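Local atomic coordinates of serine--tRNA ligase, cytoplasmic (Candida albicans, PDB entry 3QO8), a protein that catalyses the ATP-dependent attachment of serine to tRNA(Ser), first forming seryl-adenylate and then passing the seryl group to the acceptor end of the tRNA. Residues A[224-236]-A[275-287]. Sequence-based numbering, arbitrary orientation.
With SSA (5'-O-(N-(L-seryl)-sulfamoyl)adenosine), chain B.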
loop_
_atom_site.group_PDB
_atom_site.type_symbol
_atom_site.label_atom_id
_atom_site.label_comp_id
_atom_site.label_asym_id
_atom_site.label_seq_id
_atom_site.Cartn_x
_atom_site.Cartn_y
_atom_site.Cartn_z
ATOM N N LEU A 224 19.237 1.034 10.929
ATOM C CA LEU A 224 19.175 2.491 10.786
ATOM C C LEU A 224 19.190 2.967 9.337
ATOM O O LEU A 224 18.432 3.860 8.955
ATOM C CB LEU A 224 20.328 3.151 11.545
ATOM C CG LEU A 224 20.423 4.670 11.390
ATOM C CD1 LEU A 224 19.157 5.332 11.904
ATOM C CD2 LEU A 224 21.646 5.213 12.111
ATOM N N SER A 225 20.066 2.376 8.531
ATOM C CA SER A 225 20.205 2.794 7.138
ATOM C C SER A 225 18.887 2.671 6.367
ATOM O O SER A 225 18.645 3.416 5.418
ATOM C CB SER A 225 21.303 1.998 6.433
ATOM O OG SER A 225 20.886 0.669 6.188
ATOM N N GLN A 226 18.038 1.732 6.775
ATOM C CA GLN A 226 16.745 1.566 6.123
ATOM C C GLN A 226 15.832 2.758 6.431
ATOM O O GLN A 226 15.101 3.231 5.558
ATOM C CB GLN A 226 16.100 0.225 6.506
ATOM C CG GLN A 226 16.905 -0.985 6.012
ATOM C CD GLN A 226 16.314 -2.328 6.425
ATOM O OE1 GLN A 226 16.717 -2.918 7.435
ATOM N NE2 GLN A 226 15.367 -2.826 5.634
ATOM N N PHE A 227 15.890 3.265 7.659
ATOM C CA PHE A 227 15.097 4.436 8.007
ATOM C C PHE A 227 15.537 5.670 7.219
ATOM O O PHE A 227 14.737 6.570 6.959
ATOM C CB PHE A 227 15.160 4.712 9.509
ATOM C CG PHE A 227 14.343 3.758 10.333
ATOM C CD1 PHE A 227 13.001 4.003 10.570
ATOM C CD2 PHE A 227 14.916 2.614 10.867
ATOM C CE1 PHE A 227 12.245 3.128 11.327
ATOM C CE2 PHE A 227 14.166 1.736 11.624
ATOM C CZ PHE A 227 12.828 1.993 11.856
ATOM N N ASP A 228 16.808 5.696 6.830
ATOM C CA ASP A 228 17.389 6.859 6.158
ATOM C C ASP A 228 17.037 6.992 4.672
ATOM O O ASP A 228 16.651 8.063 4.216
ATOM C CB ASP A 228 18.913 6.876 6.332
ATOM C CG ASP A 228 19.334 7.214 7.750
ATOM O OD1 ASP A 228 18.606 7.974 8.424
ATOM O OD2 ASP A 228 20.394 6.721 8.192
ATOM N N GLU A 229 17.179 5.916 3.912
ATOM C CA GLU A 229 16.992 6.026 2.471
ATOM C C GLU A 229 16.032 5.000 1.887
ATOM O O GLU A 229 15.910 4.888 0.664
ATOM C CB GLU A 229 18.342 5.947 1.748
ATOM C CG GLU A 229 19.099 4.648 1.966
ATOM C CD GLU A 229 20.486 4.671 1.343
ATOM O OE1 GLU A 229 20.916 5.752 0.881
ATOM O OE2 GLU A 229 21.144 3.610 1.313
ATOM N N GLU A 230 15.358 4.243 2.748
ATOM C CA GLU A 230 14.466 3.202 2.245
ATOM C C GLU A 230 12.995 3.454 2.567
ATOM O O GLU A 230 12.149 3.357 1.676
ATOM C CB GLU A 230 14.894 1.806 2.732
ATOM C CG GLU A 230 14.254 0.646 1.958
ATOM C CD GLU A 230 14.516 -0.724 2.593
ATOM O OE1 GLU A 230 14.498 -0.822 3.846
ATOM O OE2 GLU A 230 14.734 -1.707 1.842
ATOM N N LEU A 231 12.689 3.787 3.822
ATOM C CA LEU A 231 11.300 3.715 4.293
ATOM C C LEU A 231 10.507 5.004 4.153
ATOM O O LEU A 231 10.979 6.083 4.508
ATOM C CB LEU A 231 11.242 3.253 5.749
ATOM C CG LEU A 231 11.822 1.869 6.030
ATOM C CD1 LEU A 231 11.735 1.571 7.516
ATOM C CD2 LEU A 231 11.088 0.810 5.216
ATOM N N TYR A 232 9.282 4.878 3.651
ATOM C CA TYR A 232 8.386 6.007 3.591
ATOM C C TYR A 232 7.745 6.138 4.951
ATOM O O TYR A 232 7.288 5.148 5.529
ATOM C CB TYR A 232 7.262 5.762 2.589
ATOM C CG TYR A 232 7.654 5.853 1.139
ATOM C CD1 TYR A 232 7.634 7.070 0.471
ATOM C CD2 TYR A 232 8.017 4.719 0.434
ATOM C CE1 TYR A 232 7.975 7.159 -0.860
ATOM C CE2 TYR A 232 8.359 4.789 -0.902
ATOM C CZ TYR A 232 8.333 6.011 -1.542
ATOM O OH TYR A 232 8.670 6.081 -2.869
ATOM N N LYS A 233 7.673 7.360 5.451
ATOM C CA LYS A 233 6.947 7.618 6.685
ATOM C C LYS A 233 5.480 7.966 6.373
ATOM O O LYS A 233 5.183 8.603 5.364
ATOM C CB LYS A 233 7.645 8.739 7.463
ATOM C CG LYS A 233 7.119 8.949 8.875
ATOM C CD LYS A 233 7.900 10.030 9.609
ATOM C CE LYS A 233 9.328 9.590 9.885
ATOM N NZ LYS A 233 10.122 10.652 10.576
ATOM N N VAL A 234 4.563 7.522 7.230
ATOM C CA VAL A 234 3.146 7.782 7.044
ATOM C C VAL A 234 2.671 8.739 8.134
ATOM O O VAL A 234 2.957 8.522 9.302
ATOM C CB VAL A 234 2.341 6.463 7.117
ATOM C CG1 VAL A 234 0.868 6.731 7.131
ATOM C CG2 VAL A 234 2.703 5.557 5.938
ATOM N N ILE A 235 1.969 9.802 7.751
ATOM C CA ILE A 235 1.375 10.715 8.737
ATOM C C ILE A 235 -0.091 10.367 8.980
ATOM O O ILE A 235 -0.905 10.371 8.052
ATOM C CB ILE A 235 1.456 12.192 8.302
ATOM C CG1 ILE A 235 2.871 12.550 7.848
ATOM C CG2 ILE A 235 1.015 13.103 9.436
ATOM C CD1 ILE A 235 3.914 12.419 8.941
ATOM N N ASP A 236 -0.418 10.081 10.237
ATOM C CA ASP A 236 -1.762 9.677 10.637
ATOM C C ASP A 236 -2.246 10.594 11.758
ATOM O O ASP A 236 -2.106 10.280 12.941
ATOM C CB ASP A 236 -1.727 8.227 11.115
ATOM C CG ASP A 236 -3.078 7.718 11.578
ATOM O OD1 ASP A 236 -4.109 8.390 11.339
ATOM O OD2 ASP A 236 -3.099 6.626 12.185
ATOM N N SER A 275 2.696 -9.250 0.396
ATOM C CA SER A 275 2.346 -7.862 0.649
ATOM C C SER A 275 2.821 -7.040 -0.524
ATOM O O SER A 275 3.657 -7.495 -1.308
ATOM C CB SER A 275 3.043 -7.360 1.916
ATOM O OG SER A 275 4.447 -7.176 1.678
ATOM N N SER A 276 2.298 -5.830 -0.643
ATOM C CA SER A 276 2.999 -4.806 -1.402
ATOM C C SER A 276 4.190 -4.323 -0.568
ATOM O O SER A 276 4.219 -4.514 0.658
ATOM C CB SER A 276 2.067 -3.652 -1.761
ATOM O OG SER A 276 1.175 -4.073 -2.782
ATOM N N CYS A 277 5.163 -3.718 -1.247
ATOM C CA CYS A 277 6.425 -3.278 -0.659
ATOM C C CYS A 277 6.733 -1.898 -1.197
ATOM O O CYS A 277 6.532 -1.635 -2.382
ATOM C CB CYS A 277 7.559 -4.243 -1.044
ATOM S SG CYS A 277 7.189 -5.976 -0.626
ATOM N N PHE A 278 7.233 -1.018 -0.336
ATOM C CA PHE A 278 7.441 0.383 -0.714
ATOM C C PHE A 278 8.858 0.805 -0.372
ATOM O O PHE A 278 9.302 0.628 0.765
ATOM C CB PHE A 278 6.409 1.270 0.005
ATOM C CG PHE A 278 4.990 0.832 -0.238
ATOM C CD1 PHE A 278 4.271 1.329 -1.315
ATOM C CD2 PHE A 278 4.400 -0.126 0.577
ATOM C CE1 PHE A 278 2.968 0.887 -1.562
ATOM C CE2 PHE A 278 3.111 -0.566 0.336
ATOM C CZ PHE A 278 2.394 -0.051 -0.726
ATOM N N ARG A 279 9.573 1.349 -1.358
ATOM C CA ARG A 279 10.953 1.735 -1.147
ATOM C C ARG A 279 11.258 3.071 -1.809
ATOM O O ARG A 279 10.951 3.272 -2.973
ATOM C CB ARG A 279 11.877 0.648 -1.688
ATOM C CG ARG A 279 11.602 -0.708 -1.074
ATOM C CD ARG A 279 12.655 -1.727 -1.462
ATOM N NE ARG A 279 12.330 -3.025 -0.888
ATOM C CZ ARG A 279 13.187 -4.037 -0.783
ATOM N NH1 ARG A 279 14.450 -3.901 -1.208
ATOM N NH2 ARG A 279 12.779 -5.182 -0.237
ATOM N N ARG A 280 11.847 3.984 -1.047
ATOM C CA ARG A 280 12.219 5.295 -1.570
ATOM C C ARG A 280 13.323 5.210 -2.621
ATOM O O ARG A 280 13.405 6.067 -3.495
ATOM C CB ARG A 280 12.635 6.224 -0.426
ATOM C CG ARG A 280 11.477 6.552 0.541
ATOM C CD ARG A 280 11.869 7.649 1.531
ATOM N NE ARG A 280 12.466 8.782 0.836
ATOM C CZ ARG A 280 13.658 9.296 1.135
ATOM N NH1 ARG A 280 14.370 8.788 2.135
ATOM N NH2 ARG A 280 14.132 10.320 0.439
ATOM N N GLU A 281 14.153 4.166 -2.545
ATOM C CA GLU A 281 15.286 4.018 -3.457
ATOM C C GLU A 281 16.019 5.348 -3.550
ATOM O O GLU A 281 16.368 5.806 -4.639
ATOM C CB GLU A 281 14.802 3.589 -4.840
ATOM C CG GLU A 281 14.094 2.221 -4.839
ATOM C CD GLU A 281 15.069 1.070 -4.600
ATOM O OE1 GLU A 281 14.702 0.082 -3.925
ATOM O OE2 GLU A 281 16.210 1.150 -5.093
ATOM N N ALA A 282 16.230 5.972 -2.396
ATOM C CA ALA A 282 16.739 7.337 -2.343
ATOM C C ALA A 282 18.171 7.455 -2.866
ATOM O O ALA A 282 18.582 8.519 -3.328
ATOM C CB ALA A 282 16.630 7.892 -0.925
ATOM N N GLY A 283 18.924 6.360 -2.800
ATOM C CA GLY A 283 20.280 6.341 -3.321
ATOM C C GLY A 283 20.367 5.790 -4.736
ATOM O O GLY A 283 21.459 5.573 -5.260
ATOM N N SER A 284 19.211 5.566 -5.355
ATOM C CA SER A 284 19.150 4.994 -6.696
ATOM C C SER A 284 18.557 5.982 -7.694
ATOM O O SER A 284 17.359 5.946 -7.981
ATOM C CB SER A 284 18.325 3.705 -6.689
ATOM O OG SER A 284 18.839 2.769 -5.758
ATOM N N HIS A 285 19.400 6.861 -8.225
ATOM C CA HIS A 285 18.949 7.871 -9.173
ATOM C C HIS A 285 19.276 7.468 -10.603
ATOM O O HIS A 285 20.427 7.176 -10.927
ATOM C CB HIS A 285 19.584 9.225 -8.854
ATOM C CG HIS A 285 19.323 9.701 -7.459
ATOM N ND1 HIS A 285 18.248 10.503 -7.136
ATOM C CD2 HIS A 285 19.992 9.486 -6.302
ATOM C CE1 HIS A 285 18.269 10.762 -5.840
ATOM N NE2 HIS A 285 19.318 10.156 -5.312
ATOM N N GLY A 286 18.257 7.445 -11.453
ATOM C CA GLY A 286 18.448 7.165 -12.863
ATOM C C GLY A 286 18.656 5.700 -13.208
ATOM O O GLY A 286 18.279 5.260 -14.296
ATOM N N LYS A 287 19.257 4.941 -12.294
ATOM C CA LYS A 287 19.543 3.533 -12.559
ATOM C C LYS A 287 18.266 2.705 -12.728
ATOM O O LYS A 287 17.379 2.716 -11.865
ATOM C CB LYS A 287 20.449 2.936 -11.477
ATOM C CG LYS A 287 19.920 3.072 -10.062
ATOM C CD LYS A 287 20.873 2.438 -9.056
ATOM C CE LYS A 287 21.096 0.962 -9.356
ATOM N NZ LYS A 287 21.960 0.304 -8.335
HETATM N N10 SSA B . 12.979 -9.815 2.700
HETATM C CA SSA B . 14.145 -9.938 1.829
HETATM C CB SSA B . 14.012 -11.180 0.948
HETATM O OG SSA B . 12.973 -10.994 -0.034
HETATM C C9 SSA B . 14.290 -8.712 0.972
HETATM O O9 SSA B . 13.442 -7.827 0.970
HETATM N N8 SSA B . 15.382 -8.654 0.217
HETATM S S1 SSA B . 15.567 -7.597 -0.972
HETATM O O1S SSA B . 15.740 -6.250 -0.509
HETATM O O2S SSA B . 16.692 -7.992 -1.753
HETATM O "O5'" SSA B . 14.341 -7.654 -1.904
HETATM C "C5'" SSA B . 13.889 -8.884 -2.443
HETATM C "C4'" SSA B . 13.641 -8.719 -3.946
HETATM O "O4'" SSA B . 12.667 -7.714 -4.248
HETATM C "C3'" SSA B . 14.866 -8.292 -4.724
HETATM O "O3'" SSA B . 15.734 -9.417 -4.928
HETATM C "C2'" SSA B . 14.226 -7.772 -6.006
HETATM O "O2'" SSA B . 13.861 -8.870 -6.865
HETATM C "C1'" SSA B . 12.935 -7.119 -5.512
HETATM N N9 SSA B . 13.129 -5.664 -5.340
HETATM C C8 SSA B . 13.890 -5.053 -4.418
HETATM N N7 SSA B . 13.810 -3.718 -4.609
HETATM C C5 SSA B . 12.987 -3.510 -5.653
HETATM C C6 SSA B . 12.526 -2.372 -6.287
HETATM N N6 SSA B . 12.936 -1.163 -5.844
HETATM N N1 SSA B . 11.679 -2.492 -7.335
HETATM C C2 SSA B . 11.286 -3.699 -7.759
HETATM N N3 SSA B . 11.708 -4.819 -7.157
HETATM C C4 SSA B . 12.566 -4.742 -6.115
HETATM O O HOH W 1 13.571 7.092 4.249
HETATM O O HOH W 2 15.061 1.969 -0.846
HETATM O O HOH W 3 8.580 2.148 2.910
#
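Two backbone hydrogen bonds join the C-terminal end of helix 224-229 and the residue after it to the loop that follows strand 269-278: Arg280 N gives a nearly straight bond to Glu230 O (2.8 Å, 172° at the hydrogen), and Ala282 N a longer one to Glu229 O (3.3 Å). Water extends this seam, one molecule linking Tyr232 N to Phe278 O and another accepting from Arg280 NH1 and lying within hydrogen-bonding distance of Leu231 O. Arg280 CG sits squarely over the centre of one face of the Tyr232 ring, a CH-pi contact of 3.6 Å from CG to the centroid. Beyond CG the Arg280 chain bends at chi3 (49°), carrying the guanidinium past the ring with its plane almost perpendicular to it; NE forms a salt bridge with Asp236 of the second subunit. Ala282 CB lies over one face of this guanidinium and touches Glu229 CB. Arg279 reaches out extended, NH1 bonding the sulfamoyl oxygen O1S of the seryl-adenylate analogue (2.8 Å) and NH2 its seryl carbonyl O9 (3.0 Å). Its guanidinium lies between adenine C8 on one face and Glu230 OE2 on the other. The salt bridge is long, OE2 to Arg279 NH1 3.8 Å, and rests on charge alone because the oxygen lies well out of the guanidinium plane; Gln226 NE2 bonds the syn lone pair of OE1. Glu281 OE1 receives a weak bond from adenine N6, while its OE2 pairs with Arg294. Helix 224-229 thus backs the class II motif 2 loop: Glu230 probably helps hold Arg279 against the ligand, and Arg280 ties the loop to the dimer interface.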